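PDB 6NHX: ATP-dependent DNA ligase from Mycobacterium tuberculosis, which joins breaks in double-stranded DNA at the expense of ATP, sealing ends during non-homologous end joining together with Ku. Local coordinates for residues E193-G198 / S302-E307; V273-Y278 / G294-K299. The protein carries 1 engineered substitution. All blocks are in the same frame, centred on the assembly; numbering follows the deposited sequence.

Contact 1 (E193-G198 / S302-E307); sequences EVVIGG and SEVVRE
Val304 and Glu307 of the C-terminal tail meet Val195 and Glu193 of the strand in two patches, one apolar and one polar. In the apolar patch the two valines approach obliquely, methyl against methyl, with Val195 CG2 4.0 Å from Val304 CG2. The other methyl, Val304 CG1, lies anti to its backbone N (chi1 172°) and presses on the main chain of the strand, 3.3 Å from Glu193 O. Val304 therefore packs against a side chain with one branch and a carbonyl with the other.

In the polar patch the glutamate side chains cross at about a right angle, their carboxylate planes 71° apart. Glu193 N donates to Glu307 OE2 over 3.1 Å. That bond is almost straight, at 176°, yet the donor reaches the oxygen from above the carboxylate plane. Two like charges are brought close here, Glu193 OE1 and Glu307 OE2 being 4.1 Å apart. Water 1, off to one side, bridges them, within hydrogen-bonding reach of Glu193 OE1 (2.8 Å) and Glu307 OE2 (2.9 Å), and accepts from Val305 N; such bridging would be expected to ease the repulsion. Lys299 forms a salt bridge with Glu193 OE2. Glu307 is poorly ordered, which limits confidence in its exact pose.

The tail is held mainly through side chains, rather than as an added strand of the OB domain. Gln192, on the same strand, binds Val305 O and Glu307 N. Strand 190-201 runs between strands 208-217 and 273-278, and Val304 touches both neighbours, at Pro216 and Val273.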
loop_
_atom_site.group_PDB
_atom_site.type_symbol
_atom_site.label_atom_id
_atom_site.label_comp_id
_atom_site.label_asym_id
_atom_site.label_seq_id
_atom_site.Cartn_x
_atom_site.Cartn_y
_atom_site.Cartn_z
ATOM N N GLU A 193 3.165 7.028 -11.542
ATOM C CA GLU A 193 2.693 8.213 -10.852
ATOM C C GLU A 193 2.173 9.219 -11.868
ATOM O O GLU A 193 2.775 9.440 -12.934
ATOM C CB GLU A 193 3.825 8.839 -10.040
ATOM C CG GLU A 193 4.319 7.928 -8.928
ATOM C CD GLU A 193 5.664 8.349 -8.387
ATOM O OE1 GLU A 193 6.151 9.440 -8.751
ATOM O OE2 GLU A 193 6.237 7.578 -7.590
ATOM N N VAL A 194 1.048 9.842 -11.527
ATOM C CA VAL A 194 0.421 10.844 -12.382
ATOM C C VAL A 194 -0.041 12.001 -11.513
ATOM O O VAL A 194 -0.185 11.871 -10.297
ATOM C CB VAL A 194 -0.769 10.281 -13.193
ATOM C CG1 VAL A 194 -0.316 9.190 -14.162
ATOM C CG2 VAL A 194 -1.844 9.765 -12.253
ATOM N N VAL A 195 -0.252 13.155 -12.137
ATOM C CA VAL A 195 -0.842 14.312 -11.470
ATOM C C VAL A 195 -2.283 14.462 -11.937
ATOM O O VAL A 195 -2.579 14.320 -13.133
ATOM C CB VAL A 195 -0.017 15.585 -11.739
ATOM C CG1 VAL A 195 -0.693 16.831 -11.151
ATOM C CG2 VAL A 195 1.388 15.415 -11.190
ATOM N N ILE A 196 -3.192 14.715 -10.996
ATOM C CA ILE A 196 -4.597 14.907 -11.336
ATOM C C ILE A 196 -4.802 16.316 -11.871
ATOM O O ILE A 196 -4.433 17.301 -11.219
ATOM C CB ILE A 196 -5.484 14.648 -10.111
ATOM C CG1 ILE A 196 -5.259 13.222 -9.597
ATOM C CG2 ILE A 196 -6.928 14.889 -10.481
ATOM C CD1 ILE A 196 -5.930 12.946 -8.256
ATOM N N GLY A 197 -5.392 16.422 -13.065
ATOM C CA GLY A 197 -5.709 17.724 -13.617
ATOM C C GLY A 197 -7.182 18.081 -13.678
ATOM O O GLY A 197 -7.550 19.227 -13.942
ATOM N N GLY A 198 -8.035 17.100 -13.407
ATOM C CA GLY A 198 -9.463 17.356 -13.387
ATOM C C GLY A 198 -10.205 16.094 -13.014
ATOM O O GLY A 198 -9.625 15.012 -12.902
ATOM N N SER A 302 6.434 17.772 -8.892
ATOM C CA SER A 302 7.725 18.021 -9.531
ATOM C C SER A 302 8.573 16.761 -9.656
ATOM O O SER A 302 9.518 16.743 -10.451
ATOM C CB SER A 302 8.500 19.128 -8.801
ATOM O OG SER A 302 8.798 18.772 -7.465
ATOM N N GLU A 303 8.256 15.712 -8.900
ATOM C CA GLU A 303 8.999 14.459 -8.940
ATOM C C GLU A 303 8.386 13.430 -9.885
ATOM O O GLU A 303 8.954 12.344 -10.046
ATOM C CB GLU A 303 9.115 13.869 -7.527
ATOM C CG GLU A 303 9.898 14.748 -6.551
ATOM C CD GLU A 303 9.715 14.346 -5.095
ATOM O OE1 GLU A 303 8.791 13.558 -4.791
ATOM O OE2 GLU A 303 10.496 14.833 -4.251
ATOM N N VAL A 304 7.247 13.741 -10.502
ATOM C CA VAL A 304 6.540 12.795 -11.361
ATOM C C VAL A 304 7.189 12.790 -12.739
ATOM O O VAL A 304 7.219 13.816 -13.428
ATOM C CB VAL A 304 5.046 13.149 -11.461
ATOM C CG1 VAL A 304 4.357 12.277 -12.498
ATOM C CG2 VAL A 304 4.371 13.013 -10.111
ATOM N N VAL A 305 7.686 11.628 -13.157
ATOM C CA VAL A 305 8.297 11.477 -14.473
ATOM C C VAL A 305 7.815 10.167 -15.083
ATOM O O VAL A 305 7.487 9.213 -14.370
ATOM C CB VAL A 305 9.840 11.498 -14.400
ATOM C CG1 VAL A 305 10.336 12.832 -13.867
ATOM C CG2 VAL A 305 10.338 10.358 -13.538
ATOM N N ARG A 306 7.779 10.121 -16.415
ATOM C CA ARG A 306 7.359 8.907 -17.103
ATOM C C ARG A 306 8.336 7.775 -16.815
ATOM O O ARG A 306 9.522 7.865 -17.146
ATOM C CB ARG A 306 7.249 9.155 -18.604
ATOM C CG ARG A 306 5.959 9.825 -19.009
ATOM C CD ARG A 306 5.677 9.657 -20.494
ATOM N NE ARG A 306 6.014 8.323 -20.986
ATOM C CZ ARG A 306 5.594 7.827 -22.147
ATOM N NH1 ARG A 306 4.814 8.551 -22.939
ATOM N NH2 ARG A 306 5.952 6.605 -22.519
ATOM N N GLU A 307 7.832 6.711 -16.197
ATOM C CA GLU A 307 8.664 5.598 -15.758
ATOM C C GLU A 307 8.646 4.457 -16.776
ATOM O O GLU A 307 9.497 3.567 -16.748
ATOM C CB GLU A 307 8.192 5.100 -14.388
ATOM C CG GLU A 307 7.954 6.212 -13.366
ATOM C CD GLU A 307 6.957 5.819 -12.283
ATOM O OE1 GLU A 307 6.930 4.629 -11.901
ATOM O OE2 GLU A 307 6.196 6.698 -11.818
ATOM O OXT GLU A 307 7.781 4.397 -17.653
HETATM O O HOH W 1 7.455 9.236 -11.271
#

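Contact 2 (V273-Y278 / G294-K299); sequences VAEVRY and GLRPDK. With ATP (adenosine-5'-triphosphate), chain B.
Ala274 and Leu295 form a non-hydrogen-bonded antiparallel pair in the OB-fold domain, followed by the hydrogen-bonded pair Glu275 and Gly294. Glu275 N donates to Gly294 O at 2.9 Å, whereas the return bond from Gly294 N to Glu275 O is weak at 3.4 Å. Arg296 N adds a bond to Val273 O just as the strand gives way to a type I turn, Arg296 to Lys299.

Apolar contact centres on Val273, whose CG1 lies 3.8 Å from Lys299 CB, the two side chains crossing at about a right angle.

The charged contacts radiate from Glu275. Its OE2 forms a 2.7 Å salt bridge with Arg296 NH1, lying in the guanidinium plane but met from above the carboxylate, the two planes being 75° apart. Arg293 also pairs with OE2. Lys299 NZ is only a weak partner of OE1, at 3.4 Å, its main partner being Glu193.

Arg296, bent at CD (chi2 -41°) and NE (chi3 -61°), also reaches the nucleotide, as do Arg293 and Lys185 among others. NH2 donates to ATP O2B over 3.1 Å and NH1 to O1B over 3.3 Å, a two-pronged hold on the beta phosphate consistent with motif VI (RxDK) of ATP-dependent ligases in the closed state.

Water 2 joins strand to turn: it accepts from Val273 N at 3.0 Å and donates to Arg296 O and Lys299 O.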
loop_
_atom_site.group_PDB
_atom_site.type_symbol
_atom_site.label_atom_id
_atom_site.label_comp_id
_atom_site.label_asym_id
_atom_site.label_seq_id
_atom_site.Cartn_x
_atom_site.Cartn_y
_atom_site.Cartn_z
ATOM N N VAL A 273 -0.691 14.077 -6.563
ATOM C CA VAL A 273 -0.125 12.904 -7.213
ATOM C C VAL A 273 -0.987 11.693 -6.880
ATOM O O VAL A 273 -1.468 11.532 -5.748
ATOM C CB VAL A 273 1.335 12.695 -6.764
ATOM C CG1 VAL A 273 1.949 11.466 -7.411
ATOM C CG2 VAL A 273 2.156 13.934 -7.055
ATOM N N ALA A 274 -1.190 10.837 -7.863
ATOM C CA ALA A 274 -1.833 9.548 -7.686
ATOM C C ALA A 274 -0.985 8.484 -8.360
ATOM O O ALA A 274 -0.107 8.779 -9.171
ATOM C CB ALA A 274 -3.220 9.540 -8.317
ATOM N N GLU A 275 -1.247 7.231 -8.019
ATOM C CA GLU A 275 -0.609 6.104 -8.674
ATOM C C GLU A 275 -1.665 5.314 -9.420
ATOM O O GLU A 275 -2.747 5.050 -8.878
ATOM C CB GLU A 275 0.081 5.199 -7.658
ATOM C CG GLU A 275 1.584 5.291 -7.700
ATOM C CD GLU A 275 2.235 4.438 -6.641
ATOM O OE1 GLU A 275 3.470 4.266 -6.694
ATOM O OE2 GLU A 275 1.511 3.940 -5.755
ATOM N N VAL A 276 -1.360 4.957 -10.661
ATOM C CA VAL A 276 -2.244 4.104 -11.435
ATOM C C VAL A 276 -1.458 2.921 -11.980
ATOM O O VAL A 276 -0.243 2.994 -12.200
ATOM C CB VAL A 276 -2.948 4.887 -12.560
ATOM C CG1 VAL A 276 -3.758 6.051 -11.968
ATOM C CG2 VAL A 276 -1.943 5.397 -13.543
ATOM N N ARG A 277 -2.158 1.815 -12.177
ATOM C CA ARG A 277 -1.620 0.667 -12.882
ATOM C C ARG A 277 -1.961 0.803 -14.356
ATOM O O ARG A 277 -2.930 1.458 -14.725
ATOM C CB ARG A 277 -2.265 -0.609 -12.357
ATOM C CG ARG A 277 -2.181 -0.780 -10.840
ATOM C CD ARG A 277 -2.901 -2.039 -10.414
ATOM N NE ARG A 277 -3.166 -2.062 -8.980
ATOM C CZ ARG A 277 -4.252 -1.548 -8.424
ATOM N NH1 ARG A 277 -5.184 -0.967 -9.174
ATOM N NH2 ARG A 277 -4.401 -1.620 -7.113
ATOM N N TYR A 278 -1.149 0.179 -15.203
ATOM C CA TYR A 278 -1.392 0.254 -16.635
ATOM C C TYR A 278 -0.691 -0.922 -17.288
ATOM O O TYR A 278 0.236 -1.511 -16.722
ATOM C CB TYR A 278 -0.895 1.588 -17.225
ATOM C CG TYR A 278 0.611 1.693 -17.265
ATOM C CD1 TYR A 278 1.318 1.421 -18.431
ATOM C CD2 TYR A 278 1.334 2.047 -16.131
ATOM C CE1 TYR A 278 2.684 1.500 -18.464
ATOM C CE2 TYR A 278 2.710 2.128 -16.153
ATOM C CZ TYR A 278 3.381 1.852 -17.323
ATOM O OH TYR A 278 4.751 1.930 -17.343
ATOM N N GLY A 294 -4.408 4.732 -5.913
ATOM C CA GLY A 294 -4.823 5.681 -4.898
ATOM C C GLY A 294 -4.009 6.956 -4.971
ATOM O O GLY A 294 -3.130 7.113 -5.813
ATOM N N LEU A 295 -4.343 7.883 -4.076
ATOM C CA LEU A 295 -3.566 9.109 -3.932
ATOM C C LEU A 295 -2.228 8.813 -3.267
ATOM O O LEU A 295 -2.102 7.888 -2.459
ATOM C CB LEU A 295 -4.335 10.137 -3.104
ATOM C CG LEU A 295 -5.646 10.662 -3.698
ATOM C CD1 LEU A 295 -6.275 11.675 -2.762
ATOM C CD2 LEU A 295 -5.355 11.314 -5.034
ATOM N N ARG A 296 -1.210 9.604 -3.626
ATOM C CA ARG A 296 0.113 9.528 -3.008
ATOM C C ARG A 296 0.396 10.888 -2.373
ATOM O O ARG A 296 1.096 11.729 -2.965
ATOM C CB ARG A 296 1.197 9.130 -4.012
ATOM C CG ARG A 296 1.068 7.720 -4.617
ATOM C CD ARG A 296 0.641 6.672 -3.591
ATOM N NE ARG A 296 1.595 6.517 -2.496
ATOM C CZ ARG A 296 2.481 5.529 -2.407
ATOM N NH1 ARG A 296 2.547 4.600 -3.354
ATOM N NH2 ARG A 296 3.305 5.468 -1.368
ATOM N N PRO A 297 -0.118 11.124 -1.160
ATOM C CA PRO A 297 -0.129 12.490 -0.606
ATOM C C PRO A 297 1.239 13.082 -0.345
ATOM O O PRO A 297 1.358 14.316 -0.301
ATOM C CB PRO A 297 -0.920 12.343 0.704
ATOM C CG PRO A 297 -1.649 11.052 0.593
ATOM C CD PRO A 297 -0.855 10.166 -0.322
ATOM N N ASP A 298 2.270 12.264 -0.157
ATOM C CA ASP A 298 3.595 12.786 0.135
ATOM C C ASP A 298 4.465 12.952 -1.103
ATOM O O ASP A 298 5.561 13.511 -1.001
ATOM C CB ASP A 298 4.298 11.903 1.170
ATOM C CG ASP A 298 3.480 11.740 2.441
ATOM O OD1 ASP A 298 3.358 10.597 2.931
ATOM O OD2 ASP A 298 2.944 12.754 2.939
ATOM N N LYS A 299 4.013 12.489 -2.264
ATOM C CA LYS A 299 4.782 12.681 -3.481
ATOM C C LYS A 299 4.506 14.061 -4.054
ATOM O O LYS A 299 3.401 14.595 -3.913
ATOM C CB LYS A 299 4.450 11.589 -4.495
ATOM C CG LYS A 299 4.863 10.222 -3.993
ATOM C CD LYS A 299 4.880 9.165 -5.074
ATOM C CE LYS A 299 5.448 7.865 -4.514
ATOM N NZ LYS A 299 5.493 6.783 -5.530
HETATM P PG ATP B . 7.770 2.081 -0.043
HETATM O O1G ATP B . 8.536 0.800 -0.302
HETATM O O2G ATP B . 8.628 3.314 0.173
HETATM O O3G ATP B . 6.705 1.912 1.026
HETATM P PB ATP B . 5.454 2.237 -1.828
HETATM O O1B ATP B . 5.250 2.765 -3.225
HETATM O O2B ATP B . 4.555 2.670 -0.691
HETATM O O3B ATP B . 7.003 2.438 -1.429
HETATM P PA ATP B . 5.222 -0.384 -3.046
HETATM O O1A ATP B . 6.302 -0.143 -4.057
HETATM O O2A ATP B . 3.748 -0.379 -3.355
HETATM O O3A ATP B . 5.459 0.641 -1.845
HETATM O "O5'" ATP B . 5.624 -1.677 -2.158
HETATM C "C5'" ATP B . 4.664 -2.294 -1.304
HETATM C "C4'" ATP B . 4.572 -1.572 0.044
HETATM O "O4'" ATP B . 3.765 -2.381 0.899
HETATM C "C3'" ATP B . 5.906 -1.403 0.740
HETATM O "O3'" ATP B . 5.810 -0.310 1.648
HETATM C "C2'" ATP B . 5.979 -2.677 1.534
HETATM O "O2'" ATP B . 6.875 -2.579 2.650
HETATM C "C1'" ATP B . 4.537 -2.871 1.992
HETATM N N9 ATP B . 4.175 -4.298 2.111
HETATM C C8 ATP B . 3.043 -4.880 1.642
HETATM N N7 ATP B . 3.011 -6.204 1.956
HETATM C C5 ATP B . 4.136 -6.455 2.652
HETATM C C6 ATP B . 4.731 -7.639 3.256
HETATM N N6 ATP B . 4.122 -8.826 3.159
HETATM N N1 ATP B . 5.909 -7.497 3.881
HETATM C C2 ATP B . 6.544 -6.323 3.976
HETATM N N3 ATP B . 6.066 -5.193 3.430
HETATM C C4 ATP B . 4.895 -5.215 2.754
HETATM O O HOH W 2 0.301 14.396 -3.786
#

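How the contacts relate
From the N terminus, the chain passes through the strands of the nucleotidyltransferase part, which supplies ATP contacts such as Lys168 and Lys185, and then reaches strand 190-201, where the first half of contact 1 lies. Contact 2 comes next: strand 273-278 pairs with 294-299, closing a short excursion of 15 residues. The final residues, 302-307, then return to 193-198, closing the much longer loop of contact 1, inside which contact 2 is nested. The two share one sheet, since strands 190-201 and 273-278 are neighbours, with Val194 O probably hydrogen-bonded to Ala274 N. Ile196 CD1 packs on Leu295 CD2. Together they tie the C-terminal tail and the ATP-contacting turn to a common strand pair.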